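Local coordinates for protein manganese-dependent inorganic pyrophosphatase (Methanocaldococcus jannaschii, PDB 2EB0) that hydrolyses inorganic diphosphate to two phosphates as a family II pyrophosphatase that works with two manganese ions per subunit, at residues B[13-18]-B[29-34]; B[35-40]-B[199-204]; B[44-49]-B[177-182]; B[100-105]-B[113-118]. All coordinates share one frame; numbering follows the deposited sequence.

How the contacts relate
Each contact has at least one segment in the N-terminal DHH domain: contacts 1 and 4 lie wholly within it, contact 2 joins it to the DHHA2 domain, and contact 3 ties helix 37-45 to helix 176-188. Along the chain contact 1 closes first; contacts 1 and 4 lie on the same parallel sheet, their centres about 17 Å apart. Contacts 2 and 3 use the start and end of helix 37-45, with centres about 16 Å apart; each spans a long loop that includes contact 4. Ile15 packs on Thr39 and Ser17 on Ile113, so contact 1 touches both the contact between the domains (contact 2) and the one beside the subunit interface (contact 4).

Contact 1 (B[13-18]-B[29-34]); sequences DSIASA and PARLGD. With MN (manganese (II) ion), chain E.
A water molecule sits between the backbones of Ser14 and Ala30, giving a hydrogen bond to each carbonyl oxygen; from the water it is 2.9 Å to Ser14 O and 2.9 Å to Ala30 O. No direct hydrogen bond joins helix 13-18 to the segment 29-34, so this shared donor links two acceptors that could not pair with each other. The remaining touches are van der Waals contacts, one between aliphatic carbons and two of carbon on a carbonyl oxygen. Ile15 brings the end of its longer branch alongside Arg31, with CD1 3.8 Å from Arg31 CB, and Ala18 CB rests 3.7 Å from Ala30 O. Alanine is small enough to let the helix lie close here, where Pro29 CB also meets Ala18 O. The CG of Arg31 stands between its backbone N and carbonyl carbon (chi1 56°), and the extended chain beyond carries the charged end off from the helix. There NH1 donates to Gly33 O, which lies in the guanidinium plane although the donor stands above the carbonyl plane, while NE bonds to Pro51 O.

Asp13 gives OD1 to a manganese ion at 2.1 Å, a site completed by Asp66, His88 and Asp147. Its OD2 receives Ser17 OG at 3.0 Å from above the carboxylate plane and also the backbone N of Ala110, so the carboxylate is held at both oxygens. Helix 13-18 and strand 29-31 run nearly antiparallel, at 162° with axes 8.0 Å apart; they belong to the helix and second strand of the beta-alpha-beta unit 2-5, 12-25 and 28-31, whose helix starts at the dinuclear manganese centre.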
loop_
_atom_site.group_PDB
_atom_site.type_symbol
_atom_site.label_atom_id
_atom_site.label_comp_id
_atom_site.label_asym_id
_atom_site.label_seq_id
_atom_site.Cartn_x
_atom_site.Cartn_y
_atom_site.Cartn_z
ATOM N N ASP B 13 -4.732 -19.251 4.675
ATOM C CA ASP B 13 -5.143 -17.845 4.701
ATOM C C ASP B 13 -5.529 -17.417 3.290
ATOM O O ASP B 13 -6.588 -16.843 3.085
ATOM C CB ASP B 13 -4.015 -16.936 5.217
ATOM C CG ASP B 13 -4.494 -15.516 5.515
ATOM O OD1 ASP B 13 -3.662 -14.590 5.531
ATOM O OD2 ASP B 13 -5.702 -15.310 5.747
ATOM N N SER B 14 -4.662 -17.713 2.324
ATOM C CA SER B 14 -4.902 -17.377 0.925
ATOM C C SER B 14 -6.203 -17.963 0.370
ATOM O O SER B 14 -6.908 -17.306 -0.393
ATOM C CB SER B 14 -3.736 -17.867 0.058
ATOM O OG SER B 14 -2.794 -16.834 -0.175
ATOM N N ILE B 15 -6.503 -19.205 0.744
ATOM C CA ILE B 15 -7.699 -19.891 0.267
ATOM C C ILE B 15 -8.957 -19.355 0.934
ATOM O O ILE B 15 -9.889 -18.943 0.250
ATOM C CB ILE B 15 -7.579 -21.418 0.502
ATOM C CG1 ILE B 15 -6.425 -21.973 -0.344
ATOM C CG2 ILE B 15 -8.884 -22.128 0.166
ATOM C CD1 ILE B 15 -6.633 -21.840 -1.845
ATOM N N ALA B 16 -8.971 -19.356 2.264
ATOM C CA ALA B 16 -10.108 -18.858 3.032
ATOM C C ALA B 16 -10.418 -17.397 2.709
ATOM O O ALA B 16 -11.569 -17.039 2.471
ATOM C CB ALA B 16 -9.832 -19.012 4.526
ATOM N N SER B 17 -9.395 -16.548 2.699
ATOM C CA SER B 17 -9.605 -15.136 2.395
ATOM C C SER B 17 -10.161 -14.911 0.993
ATOM O O SER B 17 -10.918 -13.973 0.768
ATOM C CB SER B 17 -8.304 -14.355 2.564
ATOM O OG SER B 17 -7.920 -14.311 3.929
ATOM N N ALA B 18 -9.779 -15.763 0.050
ATOM C CA ALA B 18 -10.268 -15.638 -1.320
ATOM C C ALA B 18 -11.745 -16.003 -1.375
ATOM O O ALA B 18 -12.549 -15.309 -1.994
ATOM C CB ALA B 18 -9.475 -16.557 -2.251
ATOM N N PRO B 29 -14.195 -16.940 -6.502
ATOM C CA PRO B 29 -13.033 -17.265 -5.675
ATOM C C PRO B 29 -12.088 -18.081 -6.551
ATOM O O PRO B 29 -12.534 -18.792 -7.458
ATOM C CB PRO B 29 -13.633 -18.107 -4.560
ATOM C CG PRO B 29 -14.713 -18.853 -5.281
ATOM C CD PRO B 29 -15.357 -17.751 -6.103
ATOM N N ALA B 30 -10.792 -17.993 -6.297
ATOM C CA ALA B 30 -9.853 -18.749 -7.103
ATOM C C ALA B 30 -8.543 -18.937 -6.358
ATOM O O ALA B 30 -8.318 -18.320 -5.307
ATOM C CB ALA B 30 -9.615 -18.037 -8.431
ATOM N N ARG B 31 -7.691 -19.793 -6.921
ATOM C CA ARG B 31 -6.392 -20.119 -6.351
ATOM C C ARG B 31 -5.334 -20.168 -7.456
ATOM O O ARG B 31 -5.648 -20.427 -8.616
ATOM C CB ARG B 31 -6.482 -21.472 -5.634
ATOM C CG ARG B 31 -6.984 -22.598 -6.527
ATOM C CD ARG B 31 -7.442 -23.820 -5.725
ATOM N NE ARG B 31 -7.911 -24.903 -6.592
ATOM C CZ ARG B 31 -7.112 -25.805 -7.162
ATOM N NH1 ARG B 31 -5.798 -25.765 -6.961
ATOM N NH2 ARG B 31 -7.628 -26.753 -7.932
ATOM N N LEU B 32 -4.083 -19.914 -7.091
ATOM C CA LEU B 32 -2.983 -19.917 -8.048
ATOM C C LEU B 32 -2.121 -21.163 -7.942
ATOM O O LEU B 32 -1.103 -21.269 -8.616
ATOM C CB LEU B 32 -2.093 -18.679 -7.849
ATOM C CG LEU B 32 -2.664 -17.297 -8.187
ATOM C CD1 LEU B 32 -1.563 -16.241 -8.099
ATOM C CD2 LEU B 32 -3.242 -17.312 -9.588
ATOM N N GLY B 33 -2.527 -22.105 -7.095
ATOM C CA GLY B 33 -1.761 -23.330 -6.923
ATOM C C GLY B 33 -2.541 -24.431 -6.224
ATOM O O GLY B 33 -3.723 -24.268 -5.929
ATOM N N ASP B 34 -1.885 -25.556 -5.957
ATOM C CA ASP B 34 -2.550 -26.673 -5.295
ATOM C C ASP B 34 -2.695 -26.438 -3.802
ATOM O O ASP B 34 -1.870 -25.773 -3.188
ATOM C CB ASP B 34 -1.792 -27.976 -5.544
ATOM C CG ASP B 34 -2.016 -28.516 -6.940
ATOM O OD1 ASP B 34 -3.192 -28.675 -7.332
ATOM O OD2 ASP B 34 -1.019 -28.787 -7.643
HETATM MN MN MN E . -1.540 -14.721 5.256
HETATM O O HOH W 1 -6.391 -18.186 -3.159
#

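Contact 2 (B[35-40]-B[199-204]); sequences INPETE and INMDFK
Met201 meets Asn36 and Pro37 through sulfur and methyl contacts, with no hydrogen bond across. Its SD lies 3.5 Å from Asn36 CB, and its CE reaches Pro37 CD at 3.9 Å, the methionine and the proline ring meeting tip to tip. The chain bends at chi2 (61°), which sets SD beside Asn36, and at chi3 (79°), which turns CE to Pro37. A long, flexible and unbranched side chain suits a place where two separate parts of the fold approach at only a few atoms, and Leu193 packs on it as well.

These parts belong to different domains: helix 37-45 belongs to the DHH domain, whereas helix 195-201 lies in the DHHA2 domain, so the touch bridges the two-domain architecture of family II pyrophosphatases near the metal site, with Asn36 close to Asp11.

No polar bond crosses the contact; those that shape Asn36 lie within 35-40. Asn36 is the N-cap of helix 37-45, and its OD1 takes two donors. Thr39 N comes in at 2.7 Å, nearly along the C=O axis, and Thr39 OG1 at 2.8 Å from above the carbonyl plane. The two bonds hold the amide oxygen over the helix start, while CB, which points toward 199-204, meets the sulfur. Proline fits directly after the cap, since the first turn of a helix needs no amide hydrogen from it. Thr39 OG1 also bonds to Thr12 OG1, tying the cap to the start of helix 12-25.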
loop_
_atom_site.group_PDB
_atom_site.type_symbol
_atom_site.label_atom_id
_atom_site.label_comp_id
_atom_site.label_asym_id
_atom_site.label_seq_id
_atom_site.Cartn_x
_atom_site.Cartn_y
_atom_site.Cartn_z
ATOM N N ILE B 35 -3.760 -26.990 -3.232
ATOM C CA ILE B 35 -4.056 -26.848 -1.809
ATOM C C ILE B 35 -3.217 -27.809 -0.962
ATOM O O ILE B 35 -2.994 -28.952 -1.354
ATOM C CB ILE B 35 -5.555 -27.108 -1.567
ATOM C CG1 ILE B 35 -5.854 -27.249 -0.082
ATOM C CG2 ILE B 35 -5.970 -28.354 -2.287
ATOM C CD1 ILE B 35 -7.317 -27.499 0.202
ATOM N N ASN B 36 -2.743 -27.343 0.187
ATOM C CA ASN B 36 -1.935 -28.195 1.048
ATOM C C ASN B 36 -2.829 -29.042 1.961
ATOM O O ASN B 36 -4.039 -28.819 2.037
ATOM C CB ASN B 36 -0.958 -27.355 1.886
ATOM C CG ASN B 36 -1.659 -26.451 2.880
ATOM O OD1 ASN B 36 -2.697 -26.808 3.439
ATOM N ND2 ASN B 36 -1.085 -25.283 3.121
ATOM N N PRO B 37 -2.245 -30.033 2.659
ATOM C CA PRO B 37 -3.018 -30.900 3.560
ATOM C C PRO B 37 -3.844 -30.138 4.611
ATOM O O PRO B 37 -4.990 -30.484 4.884
ATOM C CB PRO B 37 -1.942 -31.776 4.203
ATOM C CG PRO B 37 -0.907 -31.875 3.125
ATOM C CD PRO B 37 -0.831 -30.451 2.620
ATOM N N GLU B 38 -3.253 -29.103 5.192
ATOM C CA GLU B 38 -3.936 -28.315 6.211
ATOM C C GLU B 38 -5.220 -27.678 5.692
ATOM O O GLU B 38 -6.259 -27.716 6.343
ATOM C CB GLU B 38 -3.008 -27.218 6.727
ATOM C CG GLU B 38 -3.680 -26.233 7.674
ATOM C CD GLU B 38 -2.911 -24.932 7.796
ATOM O OE1 GLU B 38 -1.787 -24.939 8.336
ATOM O OE2 GLU B 38 -3.428 -23.898 7.339
ATOM N N THR B 39 -5.140 -27.085 4.512
ATOM C CA THR B 39 -6.286 -26.428 3.919
ATOM C C THR B 39 -7.350 -27.454 3.534
ATOM O O THR B 39 -8.547 -27.242 3.759
ATOM C CB THR B 39 -5.843 -25.612 2.691
ATOM O OG1 THR B 39 -4.696 -24.827 3.049
ATOM C CG2 THR B 39 -6.954 -24.688 2.234
ATOM N N GLU B 40 -6.913 -28.573 2.966
ATOM C CA GLU B 40 -7.854 -29.623 2.586
ATOM C C GLU B 40 -8.658 -30.003 3.831
ATOM O O GLU B 40 -9.882 -30.116 3.791
ATOM C CB GLU B 40 -7.103 -30.840 2.047
ATOM C CG GLU B 40 -7.996 -32.013 1.718
ATOM C CD GLU B 40 -7.227 -33.172 1.119
ATOM O OE1 GLU B 40 -7.815 -34.266 0.969
ATOM O OE2 GLU B 40 -6.032 -32.983 0.796
ATOM N N ILE B 199 9.742 -28.715 -0.165
ATOM C CA ILE B 199 10.316 -27.498 -0.696
ATOM C C ILE B 199 9.293 -26.609 -1.388
ATOM O O ILE B 199 9.247 -25.404 -1.154
ATOM C CB ILE B 199 11.451 -27.828 -1.685
ATOM C CG1 ILE B 199 12.712 -28.182 -0.901
ATOM C CG2 ILE B 199 11.695 -26.656 -2.632
ATOM C CD1 ILE B 199 13.838 -28.689 -1.759
ATOM N N ASN B 200 8.461 -27.207 -2.226
ATOM C CA ASN B 200 7.473 -26.439 -2.968
ATOM C C ASN B 200 6.191 -26.106 -2.224
ATOM O O ASN B 200 5.466 -25.191 -2.615
ATOM C CB ASN B 200 7.126 -27.170 -4.269
ATOM C CG ASN B 200 8.314 -27.283 -5.206
ATOM O OD1 ASN B 200 9.073 -26.328 -5.385
ATOM N ND2 ASN B 200 8.469 -28.446 -5.824
ATOM N N MET B 201 5.907 -26.834 -1.152
ATOM C CA MET B 201 4.683 -26.606 -0.402
ATOM C C MET B 201 4.462 -25.153 0.008
ATOM O O MET B 201 3.358 -24.635 -0.118
ATOM C CB MET B 201 4.652 -27.495 0.844
ATOM C CG MET B 201 3.275 -27.601 1.482
ATOM S SD MET B 201 2.041 -28.324 0.359
ATOM C CE MET B 201 2.458 -30.056 0.499
ATOM N N ASP B 202 5.506 -24.491 0.491
ATOM C CA ASP B 202 5.355 -23.109 0.938
ATOM C C ASP B 202 6.555 -22.241 0.590
ATOM O O ASP B 202 7.115 -21.563 1.444
ATOM C CB ASP B 202 5.101 -23.097 2.452
ATOM C CG ASP B 202 4.872 -21.705 3.000
ATOM O OD1 ASP B 202 4.159 -20.913 2.351
ATOM O OD2 ASP B 202 5.394 -21.406 4.093
ATOM N N PHE B 203 6.931 -22.253 -0.682
ATOM C CA PHE B 203 8.068 -21.478 -1.150
ATOM C C PHE B 203 7.604 -20.145 -1.726
ATOM O O PHE B 203 6.729 -20.107 -2.592
ATOM C CB PHE B 203 8.817 -22.265 -2.227
ATOM C CG PHE B 203 10.242 -21.858 -2.388
ATOM C CD1 PHE B 203 11.251 -22.548 -1.724
ATOM C CD2 PHE B 203 10.583 -20.773 -3.187
ATOM C CE1 PHE B 203 12.585 -22.158 -1.850
ATOM C CE2 PHE B 203 11.918 -20.375 -3.320
ATOM C CZ PHE B 203 12.920 -21.070 -2.649
ATOM N N LYS B 204 8.194 -19.057 -1.245
ATOM C CA LYS B 204 7.847 -17.721 -1.721
ATOM C C LYS B 204 9.038 -17.101 -2.439
ATOM O O LYS B 204 10.179 -17.240 -2.000
ATOM C CB LYS B 204 7.442 -16.825 -0.546
ATOM C CG LYS B 204 6.059 -17.081 -0.004
ATOM C CD LYS B 204 5.114 -15.946 -0.381
ATOM C CE LYS B 204 3.690 -16.214 0.095
ATOM N NZ LYS B 204 3.612 -16.375 1.571
#

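Contact 3 (B[44-49]-B[177-182]); sequences RKFGVM and EEFGME
Lys45 and Phe179 approach from opposite directions, and the lysine ends over one face of the phenyl ring. Its NZ stands 3.9 Å from the centroid of the Phe179 ring and only 14° off the normal, a cation-pi contact. CD and CE lie on the same side, by the CE1 border of the ring, with CD 3.5 Å from Phe179 CE1. The chain leaves the backbone with CG opposite the amide nitrogen (chi1 -176°), stays extended, and then bends at chi4 (-76°) to bring the ammonium group above the ring.

Phe46, from the same segment as Lys45, also points against Phe179. Phe179 CZ lies at the edge of the Phe46 ring, near its plane, 4.0 Å from Phe46 CE1, while Phe46 sits oblique to the Phe179 ring. Phe46 directly follows helix 37-45, which ends in a Schellman motif with Gly47, at positive phi, as its C-prime residue. Ile173 and Ser142 pack against both aromatic side chains, and Phe41 adds to the side of Phe179.

A lysine is apt at this boundary because its hydrocarbon part can join an apolar cluster while its ammonium group stays near the partly exposed border. The charge is probably stabilised in part by the ring's quadrupole; the two helices are thus joined without a hydrogen bond.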
loop_
_atom_site.group_PDB
_atom_site.type_symbol
_atom_site.label_atom_id
_atom_site.label_comp_id
_atom_site.label_asym_id
_atom_site.label_seq_id
_atom_site.Cartn_x
_atom_site.Cartn_y
_atom_site.Cartn_z
ATOM N N ARG B 44 -12.707 -29.431 4.136
ATOM C CA ARG B 44 -13.565 -30.574 4.408
ATOM C C ARG B 44 -14.312 -30.355 5.732
ATOM O O ARG B 44 -15.503 -30.631 5.845
ATOM C CB ARG B 44 -12.732 -31.855 4.495
ATOM C CG ARG B 44 -13.508 -33.054 5.034
ATOM C CD ARG B 44 -12.679 -34.328 5.059
ATOM N NE ARG B 44 -12.479 -34.890 3.727
ATOM C CZ ARG B 44 -11.399 -34.692 2.980
ATOM N NH1 ARG B 44 -10.400 -33.939 3.429
ATOM N NH2 ARG B 44 -11.317 -35.255 1.778
ATOM N N LYS B 45 -13.604 -29.837 6.726
ATOM C CA LYS B 45 -14.202 -29.615 8.033
ATOM C C LYS B 45 -15.451 -28.749 7.999
ATOM O O LYS B 45 -16.451 -29.084 8.624
ATOM C CB LYS B 45 -13.177 -28.998 8.985
ATOM C CG LYS B 45 -13.681 -28.810 10.402
ATOM C CD LYS B 45 -12.524 -28.480 11.329
ATOM C CE LYS B 45 -12.946 -28.479 12.787
ATOM N NZ LYS B 45 -13.703 -27.262 13.153
ATOM N N PHE B 46 -15.409 -27.643 7.263
ATOM C CA PHE B 46 -16.566 -26.765 7.219
ATOM C C PHE B 46 -17.462 -26.929 6.014
ATOM O O PHE B 46 -18.286 -26.067 5.735
ATOM C CB PHE B 46 -16.121 -25.309 7.366
ATOM C CG PHE B 46 -15.419 -25.046 8.657
ATOM C CD1 PHE B 46 -14.033 -25.040 8.720
ATOM C CD2 PHE B 46 -16.148 -24.879 9.834
ATOM C CE1 PHE B 46 -13.375 -24.873 9.944
ATOM C CE2 PHE B 46 -15.502 -24.713 11.054
ATOM C CZ PHE B 46 -14.110 -24.709 11.112
ATOM N N GLY B 47 -17.309 -28.052 5.318
ATOM C CA GLY B 47 -18.127 -28.329 4.151
ATOM C C GLY B 47 -18.084 -27.243 3.099
ATOM O O GLY B 47 -19.110 -26.877 2.541
ATOM N N VAL B 48 -16.890 -26.735 2.829
ATOM C CA VAL B 48 -16.696 -25.688 1.836
ATOM C C VAL B 48 -15.951 -26.242 0.626
ATOM O O VAL B 48 -14.959 -26.943 0.769
ATOM C CB VAL B 48 -15.895 -24.500 2.441
ATOM C CG1 VAL B 48 -15.576 -23.464 1.360
ATOM C CG2 VAL B 48 -16.714 -23.851 3.571
ATOM N N MET B 49 -16.434 -25.920 -0.565
ATOM C CA MET B 49 -15.808 -26.388 -1.802
ATOM C C MET B 49 -14.501 -25.662 -2.106
ATOM O O MET B 49 -14.352 -24.474 -1.813
ATOM C CB MET B 49 -16.773 -26.211 -2.977
ATOM C CG MET B 49 -18.142 -26.857 -2.761
ATOM S SD MET B 49 -18.055 -28.629 -2.377
ATOM C CE MET B 49 -18.250 -28.595 -0.578
ATOM N N GLU B 177 -8.194 -23.957 21.187
ATOM C CA GLU B 177 -6.919 -24.614 21.447
ATOM C C GLU B 177 -6.850 -26.028 20.894
ATOM O O GLU B 177 -5.827 -26.433 20.348
ATOM C CB GLU B 177 -6.634 -24.638 22.948
ATOM C CG GLU B 177 -6.360 -23.268 23.531
ATOM C CD GLU B 177 -5.279 -22.529 22.765
ATOM O OE1 GLU B 177 -4.168 -23.086 22.617
ATOM O OE2 GLU B 177 -5.543 -21.396 22.310
ATOM N N GLU B 178 -7.934 -26.779 21.044
ATOM C CA GLU B 178 -7.983 -28.154 20.548
ATOM C C GLU B 178 -8.010 -28.171 19.024
ATOM O O GLU B 178 -7.309 -28.962 18.400
ATOM C CB GLU B 178 -9.212 -28.884 21.085
ATOM C CG GLU B 178 -9.137 -29.213 22.554
ATOM C CD GLU B 178 -10.326 -30.019 23.022
ATOM O OE1 GLU B 178 -10.331 -30.436 24.199
ATOM O OE2 GLU B 178 -11.254 -30.235 22.213
ATOM N N PHE B 179 -8.829 -27.304 18.435
ATOM C CA PHE B 179 -8.913 -27.218 16.983
ATOM C C PHE B 179 -7.545 -26.808 16.443
ATOM O O PHE B 179 -7.075 -27.353 15.446
ATOM C CB PHE B 179 -9.977 -26.201 16.573
ATOM C CG PHE B 179 -10.039 -25.954 15.093
ATOM C CD1 PHE B 179 -9.837 -26.993 14.187
ATOM C CD2 PHE B 179 -10.317 -24.683 14.601
ATOM C CE1 PHE B 179 -9.909 -26.768 12.804
ATOM C CE2 PHE B 179 -10.394 -24.445 13.222
ATOM C CZ PHE B 179 -10.190 -25.491 12.322
ATOM N N GLY B 180 -6.908 -25.861 17.127
ATOM C CA GLY B 180 -5.595 -25.389 16.729
ATOM C C GLY B 180 -4.546 -26.487 16.753
ATOM O O GLY B 180 -3.672 -26.540 15.884
ATOM N N MET B 181 -4.619 -27.369 17.743
ATOM C CA MET B 181 -3.646 -28.447 17.822
ATOM C C MET B 181 -3.732 -29.277 16.540
ATOM O O MET B 181 -2.712 -29.696 15.986
ATOM C CB MET B 181 -3.907 -29.329 19.045
ATOM C CG MET B 181 -2.919 -30.493 19.176
ATOM S SD MET B 181 -1.185 -29.965 19.001
ATOM C CE MET B 181 -0.858 -29.286 20.653
ATOM N N GLU B 182 -4.961 -29.493 16.072
ATOM C CA GLU B 182 -5.210 -30.249 14.850
ATOM C C GLU B 182 -4.533 -29.556 13.669
ATOM O O GLU B 182 -3.831 -30.183 12.872
ATOM C CB GLU B 182 -6.717 -30.354 14.611
ATOM C CG GLU B 182 -7.194 -31.776 14.463
ATOM C CD GLU B 182 -6.641 -32.669 15.551
ATOM O OE1 GLU B 182 -7.079 -32.533 16.711
ATOM O OE2 GLU B 182 -5.755 -33.497 15.250
#

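Contact 4 (B[100-105]-B[113-118]); sequences LYYAKP and IAELYF
The Tyr102 ring has a water in its plane, at the edge by the hydroxyl, and Leu116 lying oblique to it. Leu116 CD1 comes to 3.7 Å from Tyr102 CE2 as the two side chains slide past each other in opposite directions. At the far end of the ring the phenol donates to the water, with Tyr102 OH at 2.7 Å from its oxygen, and the water donates to Glu115 OE1 at 2.9 Å. Tyr102 OH and Glu115 OE1 are 4.2 Å apart, ring and carboxylate planes turned 31° from each other, so the water makes up the gap.

Lys104 crosses Glu115 at about a right angle. Its chain bends at chi3 (91°) and chi4, which lays CE against the carboxylate, 3.1 Å from Glu115 OE1. NZ stands 3.6 Å from Glu115 OE1, in a long and probably modest salt bridge. That one oxygen thus accepts from the water and lies near the ammonium group, and a long side chain lets glutamate reach from the helix to Lys104, just past the end of strand 100-103. Tyrosine combines an apolar ring for leucine with a hydroxyl for the water.

Leu124 of the second subunit packs on Tyr102, Lys104 and Leu116, and the Tyr102 rings of the two subunits meet. The arrangement is a strand outermost in its own chain, 100-103, with helix 109-118 packed beside it, where the sheets of the two subunits join antiparallel into one.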
loop_
_atom_site.group_PDB
_atom_site.type_symbol
_atom_site.label_atom_id
_atom_site.label_comp_id
_atom_site.label_asym_id
_atom_site.label_seq_id
_atom_site.Cartn_x
_atom_site.Cartn_y
_atom_site.Cartn_z
ATOM N N LEU B 100 -7.962 0.292 -4.780
ATOM C CA LEU B 100 -8.385 0.095 -3.401
ATOM C C LEU B 100 -7.265 -0.776 -2.833
ATOM O O LEU B 100 -6.987 -1.871 -3.340
ATOM C CB LEU B 100 -9.702 -0.663 -3.316
ATOM C CG LEU B 100 -9.991 -1.243 -1.923
ATOM C CD1 LEU B 100 -10.244 -0.136 -0.915
ATOM C CD2 LEU B 100 -11.188 -2.150 -2.006
ATOM N N TYR B 101 -6.597 -0.279 -1.803
ATOM C CA TYR B 101 -5.512 -1.033 -1.202
ATOM C C TYR B 101 -5.714 -1.001 0.298
ATOM O O TYR B 101 -5.756 0.070 0.892
ATOM C CB TYR B 101 -4.171 -0.399 -1.562
ATOM C CG TYR B 101 -2.992 -1.300 -1.321
ATOM C CD1 TYR B 101 -2.749 -1.847 -0.060
ATOM C CD2 TYR B 101 -2.127 -1.628 -2.357
ATOM C CE1 TYR B 101 -1.673 -2.701 0.163
ATOM C CE2 TYR B 101 -1.048 -2.480 -2.146
ATOM C CZ TYR B 101 -0.829 -3.012 -0.883
ATOM O OH TYR B 101 0.238 -3.848 -0.675
ATOM N N TYR B 102 -5.849 -2.173 0.907
ATOM C CA TYR B 102 -6.050 -2.231 2.347
ATOM C C TYR B 102 -5.225 -3.340 2.989
ATOM O O TYR B 102 -5.502 -4.532 2.796
ATOM C CB TYR B 102 -7.538 -2.427 2.665
ATOM C CG TYR B 102 -7.861 -2.365 4.142
ATOM C CD1 TYR B 102 -7.304 -1.376 4.959
ATOM C CD2 TYR B 102 -8.725 -3.290 4.727
ATOM C CE1 TYR B 102 -7.597 -1.317 6.316
ATOM C CE2 TYR B 102 -9.028 -3.235 6.086
ATOM C CZ TYR B 102 -8.461 -2.249 6.875
ATOM O OH TYR B 102 -8.743 -2.199 8.220
ATOM N N ALA B 103 -4.199 -2.936 3.734
ATOM C CA ALA B 103 -3.337 -3.888 4.429
ATOM C C ALA B 103 -3.046 -3.453 5.873
ATOM O O ALA B 103 -2.745 -2.293 6.137
ATOM C CB ALA B 103 -2.023 -4.080 3.649
ATOM N N LYS B 104 -3.166 -4.388 6.808
ATOM C CA LYS B 104 -2.892 -4.110 8.215
ATOM C C LYS B 104 -1.829 -5.095 8.655
ATOM O O LYS B 104 -1.877 -6.266 8.288
ATOM C CB LYS B 104 -4.144 -4.302 9.084
ATOM C CG LYS B 104 -5.264 -3.318 8.796
ATOM C CD LYS B 104 -6.525 -3.600 9.620
ATOM C CE LYS B 104 -6.561 -2.839 10.951
ATOM N NZ LYS B 104 -5.661 -3.385 11.997
ATOM N N PRO B 105 -0.845 -4.635 9.437
ATOM C CA PRO B 105 0.178 -5.593 9.861
ATOM C C PRO B 105 -0.300 -6.520 10.993
ATOM O O PRO B 105 0.199 -6.449 12.112
ATOM C CB PRO B 105 1.347 -4.695 10.266
ATOM C CG PRO B 105 0.658 -3.462 10.807
ATOM C CD PRO B 105 -0.505 -3.253 9.835
ATOM N N ILE B 113 -10.280 -9.038 7.218
ATOM C CA ILE B 113 -11.625 -9.196 6.684
ATOM C C ILE B 113 -12.670 -9.309 7.785
ATOM O O ILE B 113 -13.742 -8.705 7.698
ATOM C CB ILE B 113 -11.698 -10.437 5.768
ATOM C CG1 ILE B 113 -10.788 -10.229 4.558
ATOM C CG2 ILE B 113 -13.137 -10.679 5.310
ATOM C CD1 ILE B 113 -10.707 -11.427 3.634
ATOM N N ALA B 114 -12.345 -10.076 8.820
ATOM C CA ALA B 114 -13.253 -10.282 9.936
ATOM C C ALA B 114 -13.495 -8.990 10.704
ATOM O O ALA B 114 -14.622 -8.716 11.143
ATOM C CB ALA B 114 -12.695 -11.354 10.875
ATOM N N GLU B 115 -12.443 -8.194 10.873
ATOM C CA GLU B 115 -12.591 -6.949 11.604
ATOM C C GLU B 115 -13.516 -6.024 10.840
ATOM O O GLU B 115 -14.303 -5.290 11.435
ATOM C CB GLU B 115 -11.246 -6.267 11.825
ATOM C CG GLU B 115 -11.396 -4.877 12.411
ATOM C CD GLU B 115 -10.072 -4.217 12.694
ATOM O OE1 GLU B 115 -9.188 -4.265 11.816
ATOM O OE2 GLU B 115 -9.917 -3.640 13.793
ATOM N N LEU B 116 -13.427 -6.054 9.518
ATOM C CA LEU B 116 -14.306 -5.217 8.720
ATOM C C LEU B 116 -15.725 -5.735 8.866
ATOM O O LEU B 116 -16.690 -4.961 8.953
ATOM C CB LEU B 116 -13.907 -5.256 7.250
ATOM C CG LEU B 116 -12.639 -4.483 6.903
ATOM C CD1 LEU B 116 -12.431 -4.528 5.394
ATOM C CD2 LEU B 116 -12.783 -3.031 7.380
ATOM N N TYR B 117 -15.848 -7.057 8.902
ATOM C CA TYR B 117 -17.158 -7.661 9.018
ATOM C C TYR B 117 -17.901 -7.306 10.294
ATOM O O TYR B 117 -19.029 -6.823 10.240
ATOM C CB TYR B 117 -17.062 -9.175 8.905
ATOM C CG TYR B 117 -18.372 -9.848 9.179
ATOM C CD1 TYR B 117 -18.611 -10.474 10.401
ATOM C CD2 TYR B 117 -19.392 -9.822 8.237
ATOM C CE1 TYR B 117 -19.837 -11.056 10.677
ATOM C CE2 TYR B 117 -20.621 -10.395 8.499
ATOM C CZ TYR B 117 -20.839 -11.011 9.719
ATOM O OH TYR B 117 -22.055 -11.581 9.983
ATOM N N PHE B 118 -17.275 -7.543 11.438
ATOM C CA PHE B 118 -17.926 -7.263 12.705
ATOM C C PHE B 118 -18.184 -5.784 12.959
ATOM O O PHE B 118 -19.110 -5.432 13.691
ATOM C CB PHE B 118 -17.130 -7.884 13.846
ATOM C CG PHE B 118 -17.180 -9.388 13.858
ATOM C CD1 PHE B 118 -16.023 -10.142 13.661
ATOM C CD2 PHE B 118 -18.392 -10.052 14.068
ATOM C CE1 PHE B 118 -16.069 -11.541 13.674
ATOM C CE2 PHE B 118 -18.451 -11.441 14.082
ATOM C CZ PHE B 118 -17.283 -12.193 13.884
HETATM O O HOH W 2 -9.955 -4.425 9.057
#